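Local coordinates for protein toll-like receptor 6, Variable lymphocyte receptor B (Mus musculus, PDB 3A79) that probably senses bacterial lipopeptides together with TLR2 as the ectodomain of an innate immune receptor, here joined to a piece of hagfish variable lymphocyte receptor, at residues Phe360-Phe365 and Leu384-Leu389; Thr44-Asp49 and Met69-Phe74; Glu189-Pro194 and Val213-Asn218. One frame throughout, in Å; residues are numbered along the deposited sequence.

In the fold
All three contacts lie in the Toll-like receptor 6 part of the fusion and join neighbouring turns of a curved leucine-rich repeat solenoid. They follow one another along the chain in the order interaction 2, interaction 3, interaction 1, without touching. Centres are 39 Å apart between interactions 2 and 3, 42 Å between 1 and 3 and 54 Å between 1 and 2; even the nearest atoms of interactions 2 and 3 are about 27 Å apart. Interactions 1 and 3 each meet N-acetylglucosamine, through a guanidinium in one and a covalent asparagine linkage in the other. Interaction 2, near the amino-terminal end, packs side chains against side chains and backbone, with no sugar.

Interaction 1 of 3, residues Phe360-Phe365 and Leu384-Leu389; sequences FTQNVF and LQRNGL. With NAG (2-acetamido-2-deoxy-beta-D-glucopyranose), chain G.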
loop_
_atom_site.group_PDB
_atom_site.type_symbol
_atom_site.label_atom_id
_atom_site.label_comp_id
_atom_site.label_asym_id
_atom_site.label_seq_id
_atom_site.Cartn_x
_atom_site.Cartn_y
_atom_site.Cartn_z
ATOM N N PHE B 360 3.527 -0.676 15.792
ATOM C CA PHE B 360 2.371 -0.184 15.053
ATOM C C PHE B 360 2.050 -1.105 13.890
ATOM O O PHE B 360 2.183 -0.719 12.730
ATOM C CB PHE B 360 2.622 1.234 14.547
ATOM C CG PHE B 360 2.938 2.213 15.642
ATOM C CD1 PHE B 360 4.237 2.649 15.851
ATOM C CD2 PHE B 360 1.937 2.684 16.477
ATOM C CE1 PHE B 360 4.526 3.550 16.858
ATOM C CE2 PHE B 360 2.219 3.585 17.488
ATOM C CZ PHE B 360 3.516 4.019 17.680
ATOM N N THR B 361 1.627 -2.325 14.215
ATOM C CA THR B 361 1.337 -3.341 13.206
ATOM C C THR B 361 0.004 -3.107 12.505
ATOM O O THR B 361 -0.987 -2.720 13.129
ATOM C CB THR B 361 1.323 -4.770 13.808
ATOM O OG1 THR B 361 2.648 -5.307 13.829
ATOM C CG2 THR B 361 0.454 -5.680 12.972
ATOM N N GLN B 362 -0.009 -3.347 11.202
ATOM C CA GLN B 362 -1.242 -3.361 10.432
ATOM C C GLN B 362 -2.072 -2.087 10.564
ATOM O O GLN B 362 -3.230 -2.118 10.968
ATOM C CB GLN B 362 -2.083 -4.578 10.804
ATOM C CG GLN B 362 -3.240 -4.831 9.848
ATOM C CD GLN B 362 -3.957 -6.123 10.155
ATOM O OE1 GLN B 362 -3.326 -7.139 10.436
ATOM N NE2 GLN B 362 -5.283 -6.093 10.110
ATOM N N ASN B 363 -1.476 -0.961 10.212
ATOM C CA ASN B 363 -2.231 0.267 10.096
ATOM C C ASN B 363 -2.108 0.737 8.665
ATOM O O ASN B 363 -2.041 -0.071 7.750
ATOM C CB ASN B 363 -1.685 1.323 11.053
ATOM C CG ASN B 363 -1.709 0.864 12.484
ATOM O OD1 ASN B 363 -0.683 0.879 13.161
ATOM N ND2 ASN B 363 -2.879 0.435 12.956
ATOM N N VAL B 364 -2.060 2.046 8.476
ATOM C CA VAL B 364 -1.838 2.613 7.162
ATOM C C VAL B 364 -0.758 3.699 7.252
ATOM O O VAL B 364 -0.901 4.780 6.680
ATOM C CB VAL B 364 -3.153 3.159 6.559
ATOM C CG1 VAL B 364 -3.039 3.272 5.031
ATOM C CG2 VAL B 364 -4.332 2.245 6.941
ATOM N N PHE B 365 0.322 3.393 7.979
ATOM C CA PHE B 365 1.462 4.308 8.139
ATOM C C PHE B 365 2.265 4.510 6.851
ATOM O O PHE B 365 2.252 3.673 5.958
ATOM C CB PHE B 365 2.416 3.804 9.225
ATOM C CG PHE B 365 1.948 4.070 10.628
ATOM C CD1 PHE B 365 0.606 4.323 10.896
ATOM C CD2 PHE B 365 2.852 4.032 11.692
ATOM C CE1 PHE B 365 0.185 4.558 12.188
ATOM C CE2 PHE B 365 2.435 4.256 12.987
ATOM C CZ PHE B 365 1.104 4.524 13.236
ATOM N N LEU B 384 6.896 -1.765 12.342
ATOM C CA LEU B 384 6.003 -1.116 11.394
ATOM C C LEU B 384 5.419 -2.120 10.379
ATOM O O LEU B 384 4.942 -1.749 9.303
ATOM C CB LEU B 384 6.748 0.039 10.717
ATOM C CG LEU B 384 7.041 1.162 11.726
ATOM C CD1 LEU B 384 8.216 2.012 11.321
ATOM C CD2 LEU B 384 5.812 2.049 11.941
ATOM N N GLN B 385 5.447 -3.396 10.748
ATOM C CA GLN B 385 4.937 -4.465 9.899
ATOM C C GLN B 385 3.481 -4.296 9.461
ATOM O O GLN B 385 2.601 -4.023 10.264
ATOM C CB GLN B 385 5.101 -5.807 10.605
ATOM C CG GLN B 385 4.101 -6.845 10.170
ATOM C CD GLN B 385 4.505 -8.236 10.609
ATOM O OE1 GLN B 385 3.818 -9.222 10.316
ATOM N NE2 GLN B 385 5.637 -8.327 11.310
ATOM N N ARG B 386 3.242 -4.482 8.174
ATOM C CA ARG B 386 1.897 -4.430 7.597
ATOM C C ARG B 386 1.347 -3.014 7.459
ATOM O O ARG B 386 0.215 -2.734 7.846
ATOM C CB ARG B 386 0.920 -5.344 8.349
ATOM C CG ARG B 386 0.533 -6.612 7.590
ATOM C CD ARG B 386 -0.104 -7.637 8.502
ATOM N NE ARG B 386 0.847 -8.087 9.515
ATOM C CZ ARG B 386 0.507 -8.482 10.741
ATOM N NH1 ARG B 386 -0.768 -8.477 11.110
ATOM N NH2 ARG B 386 1.441 -8.873 11.604
ATOM N N ASN B 387 2.160 -2.131 6.887
ATOM C CA ASN B 387 1.743 -0.765 6.593
ATOM C C ASN B 387 2.016 -0.369 5.137
ATOM O O ASN B 387 2.163 -1.236 4.271
ATOM C CB ASN B 387 2.401 0.205 7.574
ATOM C CG ASN B 387 1.881 0.034 8.993
ATOM O OD1 ASN B 387 2.489 -0.659 9.816
ATOM N ND2 ASN B 387 0.741 0.648 9.279
ATOM N N GLY B 388 2.083 0.931 4.864
ATOM C CA GLY B 388 2.278 1.406 3.504
ATOM C C GLY B 388 3.606 2.089 3.239
ATOM O O GLY B 388 3.663 3.017 2.439
ATOM N N LEU B 389 4.678 1.650 3.895
ATOM C CA LEU B 389 5.983 2.290 3.710
ATOM C C LEU B 389 6.511 2.097 2.294
ATOM O O LEU B 389 6.781 0.972 1.884
ATOM C CB LEU B 389 7.012 1.748 4.702
ATOM C CG LEU B 389 6.752 1.902 6.193
ATOM C CD1 LEU B 389 8.055 1.786 6.976
ATOM C CD2 LEU B 389 6.101 3.227 6.438
HETATM C C1 NAG G . -0.894 -10.003 17.557
HETATM C C2 NAG G . -1.939 -10.367 16.489
HETATM C C3 NAG G . -3.083 -11.188 17.063
HETATM C C4 NAG G . -2.518 -12.406 17.784
HETATM C C5 NAG G . -1.598 -11.915 18.899
HETATM C C6 NAG G . -0.919 -13.068 19.625
HETATM C C7 NAG G . -2.161 -8.967 14.523
HETATM C C8 NAG G . -2.928 -7.853 13.851
HETATM N N2 NAG G . -2.482 -9.218 15.791
HETATM O O3 NAG G . -4.020 -11.510 16.053
HETATM O O4 NAG G . -3.576 -13.200 18.290
HETATM O O5 NAG G . -0.567 -11.089 18.402
HETATM O O6 NAG G . 0.024 -13.670 18.763
HETATM O O7 NAG G . -1.274 -9.596 13.924
#
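Gln362 and Arg386 meet through their side chains where two successive turns of the chain run past each other. Gln362 CG is anti to the backbone N (chi1 -168°) and the chain is extended beyond it, carrying the amide out to the guanidinium. In the backbone, Gln362 N donates to Gln385 O at 2.9 Å, and Gly388 N to Phe365 O at 3.0 Å.

The guanidinium of Arg386 is held by several acceptors. NH1 donates to Gln362 OE1 at 3.0 Å, in the plane of the amide, and also to O7 of the N-acetylglucosamine of chain G at 3.1 Å, almost in line (170°). NH2 turns to the residue before it, reaching Gln385 OE1 at 2.7 Å from above the plane of that amide, and NE adds a weak bond to the same oxygen. With its edge used in this way the group is probably fixed in rotation, while Thr361 CG2 lies over one of its faces, 3.6 Å from Arg386 CZ. The other end of the Gln385 amide is satisfied too, NE2 bonding to Asp409, and Thr361 OG1 is bonded to Asn359.

On the inner side, Leu384 CD2 packs 3.6 Å from Phe365 CD2, the two side chains crossing at about a right angle. Asn387 lies alongside Asn363, pointing the same way, its buried amide tucked against the backbone of Asn363 to Phe365. These two asparagines, at equivalent positions after strands 357-359 and 381-383, are consistent with the asparagine ladder of leucine-rich repeat solenoids.

Interaction 2 of 3, residues Thr44-Asp49 and Met69-Phe74; sequences THVPKD and MPDISF
Val46 faces Asp71 and Ile72 and carries the apolar part of this contact. Its two methyls divide the work: CG1, anti to the backbone N (chi1 -167°), comes to 4.1 Å from Ile72 CG2, while CG2 rests 3.7 Å from Asp71 CB. An alanine here would probably open a gap where CG1 met Ile72 CG2 and CG2 met Asp71 CB.

Contacts with the backbone come next. Val46 CB sits 3.5 Å from Asp71 O. The Phe74 ring reaches across with its tip, CZ lying 3.8 Å from Pro47 O and 4.1 Å from Lys48 CA, and Lys48 O stands over one ring face, offset toward the rim.

The turn in 69-74 is tied internally by hydrogen bonds. Met69 O accepts from Ile72 N at 2.8 Å, from Ser73 N, and from Ser73 OG, which approaches from above the carbonyl plane; three donors thus tie the turn that presents Asp71 and Ile72.

Both segments are loops: 44-49 precedes strand 56-58, and strand 80-82 follows 69-74. Val46 also packs on Leu59 and Pro47 on Tyr38, whereas Ile72 touches Val95 and Phe96 and bonds through its O to Asn99, so the contact bridges successive turns of the solenoid.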
loop_
_atom_site.group_PDB
_atom_site.type_symbol
_atom_site.label_atom_id
_atom_site.label_comp_id
_atom_site.label_asym_id
_atom_site.label_seq_id
_atom_site.Cartn_x
_atom_site.Cartn_y
_atom_site.Cartn_z
ATOM N N THR B 44 -31.006 -33.839 22.796
ATOM C CA THR B 44 -32.086 -33.576 23.750
ATOM C C THR B 44 -31.884 -34.265 25.095
ATOM O O THR B 44 -32.294 -33.756 26.135
ATOM C CB THR B 44 -33.452 -33.962 23.153
ATOM O OG1 THR B 44 -34.138 -32.769 22.757
ATOM C CG2 THR B 44 -34.303 -34.739 24.157
ATOM N N HIS B 45 -31.240 -35.421 25.060
ATOM C CA HIS B 45 -30.957 -36.201 26.250
ATOM C C HIS B 45 -29.470 -36.502 26.202
ATOM O O HIS B 45 -28.808 -36.180 25.216
ATOM C CB HIS B 45 -31.769 -37.498 26.217
ATOM C CG HIS B 45 -31.598 -38.292 24.953
ATOM N ND1 HIS B 45 -31.708 -37.733 23.695
ATOM C CD2 HIS B 45 -31.337 -39.608 24.754
ATOM C CE1 HIS B 45 -31.511 -38.665 22.780
ATOM N NE2 HIS B 45 -31.285 -39.813 23.395
ATOM N N VAL B 46 -28.937 -37.121 27.246
ATOM C CA VAL B 46 -27.518 -37.463 27.253
ATOM C C VAL B 46 -27.264 -38.868 26.702
ATOM O O VAL B 46 -27.473 -39.853 27.409
ATOM C CB VAL B 46 -26.931 -37.364 28.666
ATOM C CG1 VAL B 46 -25.412 -37.406 28.609
ATOM C CG2 VAL B 46 -27.410 -36.093 29.335
ATOM N N PRO B 47 -26.781 -38.957 25.447
ATOM C CA PRO B 47 -26.587 -40.195 24.678
ATOM C C PRO B 47 -26.221 -41.382 25.552
ATOM O O PRO B 47 -25.074 -41.502 25.958
ATOM C CB PRO B 47 -25.412 -39.847 23.773
ATOM C CG PRO B 47 -25.570 -38.411 23.512
ATOM C CD PRO B 47 -26.207 -37.795 24.746
ATOM N N LYS B 48 -27.192 -42.244 25.828
ATOM C CA LYS B 48 -27.020 -43.381 26.746
ATOM C C LYS B 48 -26.066 -44.474 26.203
ATOM O O LYS B 48 -25.738 -45.449 26.905
ATOM C CB LYS B 48 -28.401 -43.963 27.128
ATOM C CG LYS B 48 -29.315 -44.342 25.935
ATOM C CD LYS B 48 -29.689 -43.146 25.032
ATOM C CE LYS B 48 -29.851 -43.578 23.568
ATOM N NZ LYS B 48 -29.428 -42.524 22.595
ATOM N N ASP B 49 -25.612 -44.267 24.963
ATOM C CA ASP B 49 -24.777 -45.214 24.223
ATOM C C ASP B 49 -23.266 -45.005 24.404
ATOM O O ASP B 49 -22.487 -45.933 24.193
ATOM C CB ASP B 49 -25.147 -45.204 22.721
ATOM C CG ASP B 49 -24.858 -43.847 22.020
ATOM O OD1 ASP B 49 -23.785 -43.232 22.243
ATOM O OD2 ASP B 49 -25.702 -43.405 21.207
ATOM N N MET B 69 -29.909 -37.943 37.120
ATOM C CA MET B 69 -28.802 -38.829 37.464
ATOM C C MET B 69 -28.618 -39.954 36.433
ATOM O O MET B 69 -27.513 -40.147 35.913
ATOM C CB MET B 69 -28.973 -39.407 38.874
ATOM C CG MET B 69 -27.715 -40.063 39.445
ATOM S SD MET B 69 -27.921 -40.619 41.151
ATOM C CE MET B 69 -29.153 -41.901 40.933
ATOM N N PRO B 70 -29.700 -40.692 36.120
ATOM C CA PRO B 70 -29.543 -41.828 35.208
ATOM C C PRO B 70 -29.027 -41.378 33.850
ATOM O O PRO B 70 -28.694 -42.233 33.038
ATOM C CB PRO B 70 -30.969 -42.382 35.074
ATOM C CG PRO B 70 -31.726 -41.823 36.227
ATOM C CD PRO B 70 -31.108 -40.491 36.509
ATOM N N ASP B 71 -28.968 -40.067 33.618
ATOM C CA ASP B 71 -28.427 -39.516 32.373
ATOM C C ASP B 71 -26.903 -39.585 32.300
ATOM O O ASP B 71 -26.348 -39.668 31.202
ATOM C CB ASP B 71 -28.864 -38.059 32.170
ATOM C CG ASP B 71 -30.297 -37.933 31.701
ATOM O OD1 ASP B 71 -31.087 -38.866 31.961
ATOM O OD2 ASP B 71 -30.627 -36.899 31.078
ATOM N N ILE B 72 -26.234 -39.532 33.457
ATOM C CA ILE B 72 -24.764 -39.571 33.509
ATOM C C ILE B 72 -24.164 -40.562 34.521
ATOM O O ILE B 72 -22.942 -40.632 34.663
ATOM C CB ILE B 72 -24.142 -38.177 33.788
ATOM C CG1 ILE B 72 -24.897 -37.481 34.916
ATOM C CG2 ILE B 72 -24.080 -37.299 32.521
ATOM C CD1 ILE B 72 -24.154 -36.316 35.456
ATOM N N SER B 73 -25.012 -41.324 35.212
ATOM C CA SER B 73 -24.562 -42.345 36.170
ATOM C C SER B 73 -23.427 -43.215 35.642
ATOM O O SER B 73 -22.449 -43.467 36.345
ATOM C CB SER B 73 -25.715 -43.280 36.556
ATOM O OG SER B 73 -26.854 -42.582 37.026
ATOM N N PHE B 74 -23.582 -43.687 34.406
ATOM C CA PHE B 74 -22.691 -44.690 33.812
ATOM C C PHE B 74 -21.286 -44.181 33.460
ATOM O O PHE B 74 -20.336 -44.967 33.403
ATOM C CB PHE B 74 -23.344 -45.311 32.569
ATOM C CG PHE B 74 -23.615 -44.319 31.470
ATOM C CD1 PHE B 74 -22.760 -44.215 30.387
ATOM C CD2 PHE B 74 -24.715 -43.473 31.534
ATOM C CE1 PHE B 74 -22.999 -43.296 29.387
ATOM C CE2 PHE B 74 -24.960 -42.549 30.535
ATOM C CZ PHE B 74 -24.099 -42.459 29.462
#

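Interaction 3 of 3, residues Glu189-Pro194 and Val213-Asn218; sequences ESLQIP and VNMSVN. With NAG (2-acetamido-2-deoxy-beta-D-glucopyranose), chain M; NAG (2-acetamido-2-deoxy-beta-D-glucopyranose), chain N.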
loop_
_atom_site.group_PDB
_atom_site.type_symbol
_atom_site.label_atom_id
_atom_site.label_comp_id
_atom_site.label_asym_id
_atom_site.label_seq_id
_atom_site.Cartn_x
_atom_site.Cartn_y
_atom_site.Cartn_z
ATOM N N GLU B 189 -25.661 -1.089 45.455
ATOM C CA GLU B 189 -25.322 -2.467 45.741
ATOM C C GLU B 189 -23.800 -2.569 45.932
ATOM O O GLU B 189 -23.032 -1.843 45.300
ATOM C CB GLU B 189 -25.833 -3.371 44.603
ATOM C CG GLU B 189 -27.252 -3.000 44.100
ATOM C CD GLU B 189 -27.802 -3.901 42.967
ATOM O OE1 GLU B 189 -27.424 -5.091 42.876
ATOM O OE2 GLU B 189 -28.639 -3.413 42.169
ATOM N N SER B 190 -23.363 -3.440 46.830
ATOM C CA SER B 190 -21.941 -3.648 47.023
ATOM C C SER B 190 -21.643 -5.086 46.659
ATOM O O SER B 190 -22.554 -5.885 46.452
ATOM C CB SER B 190 -21.537 -3.396 48.475
ATOM O OG SER B 190 -22.084 -2.182 48.971
ATOM N N LEU B 191 -20.364 -5.419 46.580
ATOM C CA LEU B 191 -19.967 -6.796 46.377
ATOM C C LEU B 191 -18.475 -6.954 46.589
ATOM O O LEU B 191 -17.665 -6.357 45.888
ATOM C CB LEU B 191 -20.344 -7.266 44.981
ATOM C CG LEU B 191 -19.972 -8.724 44.750
ATOM C CD1 LEU B 191 -20.843 -9.582 45.659
ATOM C CD2 LEU B 191 -20.106 -9.096 43.267
ATOM N N GLN B 192 -18.118 -7.755 47.576
ATOM C CA GLN B 192 -16.729 -8.004 47.868
ATOM C C GLN B 192 -16.287 -9.137 46.967
ATOM O O GLN B 192 -16.878 -10.214 47.006
ATOM C CB GLN B 192 -16.579 -8.407 49.332
ATOM C CG GLN B 192 -15.174 -8.793 49.725
ATOM C CD GLN B 192 -14.354 -7.603 50.143
ATOM O OE1 GLN B 192 -14.563 -7.045 51.226
ATOM N NE2 GLN B 192 -13.411 -7.202 49.288
ATOM N N ILE B 193 -15.265 -8.885 46.148
ATOM C CA ILE B 193 -14.664 -9.921 45.306
ATOM C C ILE B 193 -13.510 -10.654 45.993
ATOM O O ILE B 193 -12.509 -10.040 46.362
ATOM C CB ILE B 193 -14.140 -9.355 43.976
ATOM C CG1 ILE B 193 -15.275 -9.206 42.964
ATOM C CG2 ILE B 193 -13.099 -10.280 43.397
ATOM C CD1 ILE B 193 -16.037 -7.917 43.082
ATOM N N PRO B 194 -13.641 -11.979 46.150
ATOM C CA PRO B 194 -12.599 -12.803 46.774
ATOM C C PRO B 194 -11.282 -12.617 46.044
ATOM O O PRO B 194 -11.306 -12.230 44.880
ATOM C CB PRO B 194 -13.108 -14.232 46.562
ATOM C CG PRO B 194 -14.579 -14.092 46.359
ATOM C CD PRO B 194 -14.774 -12.786 45.666
ATOM N N VAL B 213 -22.932 -0.884 41.091
ATOM C CA VAL B 213 -22.434 -1.760 42.141
ATOM C C VAL B 213 -21.041 -1.344 42.606
ATOM O O VAL B 213 -20.128 -1.156 41.797
ATOM C CB VAL B 213 -22.373 -3.230 41.653
ATOM C CG1 VAL B 213 -21.479 -4.064 42.549
ATOM C CG2 VAL B 213 -23.767 -3.830 41.568
ATOM N N ASN B 214 -20.890 -1.199 43.921
ATOM C CA ASN B 214 -19.597 -0.918 44.543
ATOM C C ASN B 214 -18.795 -2.222 44.694
ATOM O O ASN B 214 -19.112 -3.055 45.545
ATOM C CB ASN B 214 -19.823 -0.230 45.902
ATOM C CG ASN B 214 -18.558 0.424 46.474
ATOM O OD1 ASN B 214 -17.539 0.537 45.797
ATOM N ND2 ASN B 214 -18.643 0.875 47.740
ATOM N N MET B 215 -17.771 -2.411 43.863
ATOM C CA MET B 215 -17.006 -3.659 43.886
ATOM C C MET B 215 -15.627 -3.566 44.503
ATOM O O MET B 215 -14.709 -3.013 43.908
ATOM C CB MET B 215 -16.848 -4.228 42.481
ATOM C CG MET B 215 -18.143 -4.642 41.864
ATOM S SD MET B 215 -17.931 -6.048 40.788
ATOM C CE MET B 215 -19.634 -6.259 40.276
ATOM N N SER B 216 -15.469 -4.150 45.680
ATOM C CA SER B 216 -14.152 -4.224 46.287
ATOM C C SER B 216 -13.359 -5.457 45.843
ATOM O O SER B 216 -13.926 -6.504 45.519
ATOM C CB SER B 216 -14.270 -4.183 47.806
ATOM O OG SER B 216 -14.857 -2.962 48.207
ATOM N N VAL B 217 -12.041 -5.310 45.809
ATOM C CA VAL B 217 -11.148 -6.435 45.632
ATOM C C VAL B 217 -9.911 -6.182 46.470
ATOM O O VAL B 217 -9.484 -5.041 46.605
ATOM C CB VAL B 217 -10.727 -6.610 44.160
ATOM C CG1 VAL B 217 -9.683 -7.709 44.029
ATOM C CG2 VAL B 217 -11.928 -6.934 43.304
ATOM N N ASN B 218 -9.337 -7.239 47.032
ATOM C CA ASN B 218 -8.070 -7.122 47.739
ATOM C C ASN B 218 -6.908 -7.445 46.807
ATOM O O ASN B 218 -6.189 -6.556 46.345
ATOM C CB ASN B 218 -8.030 -8.066 48.942
ATOM C CG ASN B 218 -9.388 -8.662 49.263
ATOM O OD1 ASN B 218 -9.891 -8.525 50.382
ATOM N ND2 ASN B 218 -9.991 -9.333 48.280
HETATM C C1 NAG M . -17.361 0.968 48.423
HETATM C C2 NAG M . -17.314 2.262 49.250
HETATM C C3 NAG M . -15.992 2.350 50.009
HETATM C C4 NAG M . -15.849 1.150 50.932
HETATM C C5 NAG M . -16.034 -0.194 50.203
HETATM C C6 NAG M . -16.264 -1.305 51.254
HETATM C C7 NAG M . -18.159 3.668 47.344
HETATM C C8 NAG M . -19.657 3.791 47.390
HETATM N N2 NAG M . -17.538 3.510 48.516
HETATM O O3 NAG M . -15.936 3.539 50.769
HETATM O O4 NAG M . -14.585 1.227 51.561
HETATM O O5 NAG M . -17.110 -0.175 49.255
HETATM O O6 NAG M . -16.119 -2.644 50.810
HETATM O O7 NAG M . -17.556 3.743 46.267
HETATM C C1 NAG N . -7.399 -12.163 50.322
HETATM C C2 NAG N . -6.231 -12.637 51.200
HETATM C C3 NAG N . -6.692 -12.788 52.647
HETATM C C4 NAG N . -7.209 -11.455 53.163
HETATM C C5 NAG N . -8.285 -10.834 52.252
HETATM C C6 NAG N . -8.458 -9.345 52.627
HETATM C C7 NAG N . -5.534 -14.404 49.551
HETATM C C8 NAG N . -4.496 -13.872 48.601
HETATM N N2 NAG N . -5.554 -13.864 50.772
HETATM O O3 NAG N . -5.626 -13.230 53.463
HETATM O O4 NAG N . -7.694 -11.650 54.477
HETATM O O5 NAG N . -7.983 -10.965 50.857
HETATM O O6 NAG N . -9.622 -8.695 52.142
HETATM O O7 NAG N . -6.296 -15.312 49.203
#
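Met215 fits its long side chain against the ends of Leu191 and Ile193 on the apolar face of a two-stranded parallel ribbon. It runs alongside Leu191, pointing the same way, with CG beside the backbone N (chi1 -65°). A bend at chi2 (-147°) brings SD to 3.5 Å from Ile193 CD1. The terminal CE lies 4.1 Å from Leu191 CD2, and sulphur and methyl each meet a different neighbour.

At one end of this row the two methyls of Val213 fit between Glu189 and Leu191: CG2 lies 3.7 Å from Glu189 CB, and CG1 is 4.2 Å from Leu191 CB. OE1 of that glutamate, still near Val213, bonds to Phe158 N. At the other end Val217 wedges against Ile193, the two CG2 methyls 3.5 Å apart.

The opposite face is polar. There the bent Gln192 chain brings its amide over the neighbouring strand, NE2 resting 3.5 Å from Ser216 CB. Asn214 ND2 is covalently linked to C1 of the N-acetylglucosamine of chain M, and Ser216 OG shares a hydrogen bond of 2.9 Å with O6 of the same sugar, which reaches from Asn214 forward, toward Ser216.

Four backbone bonds hold the pair in register: Asn214 N to Glu189 O, Leu191 N to Asn214 O, Ser216 N to Leu191 O and Ile193 N to Ser216 O. The strand directions differ by 18°.

Met215 and Val217 also touch helix 235-246, and Leu191 meets Leu176 of strand 171-178. The chemistry is thus two-sided: Leu191, Ile193, Met215 and Val217 turn inward to the hydrophobic packing, while Ser190, Gln192, Asn214 and Ser216 make the side that bears sugar, as suits a glycosylated extracellular surface.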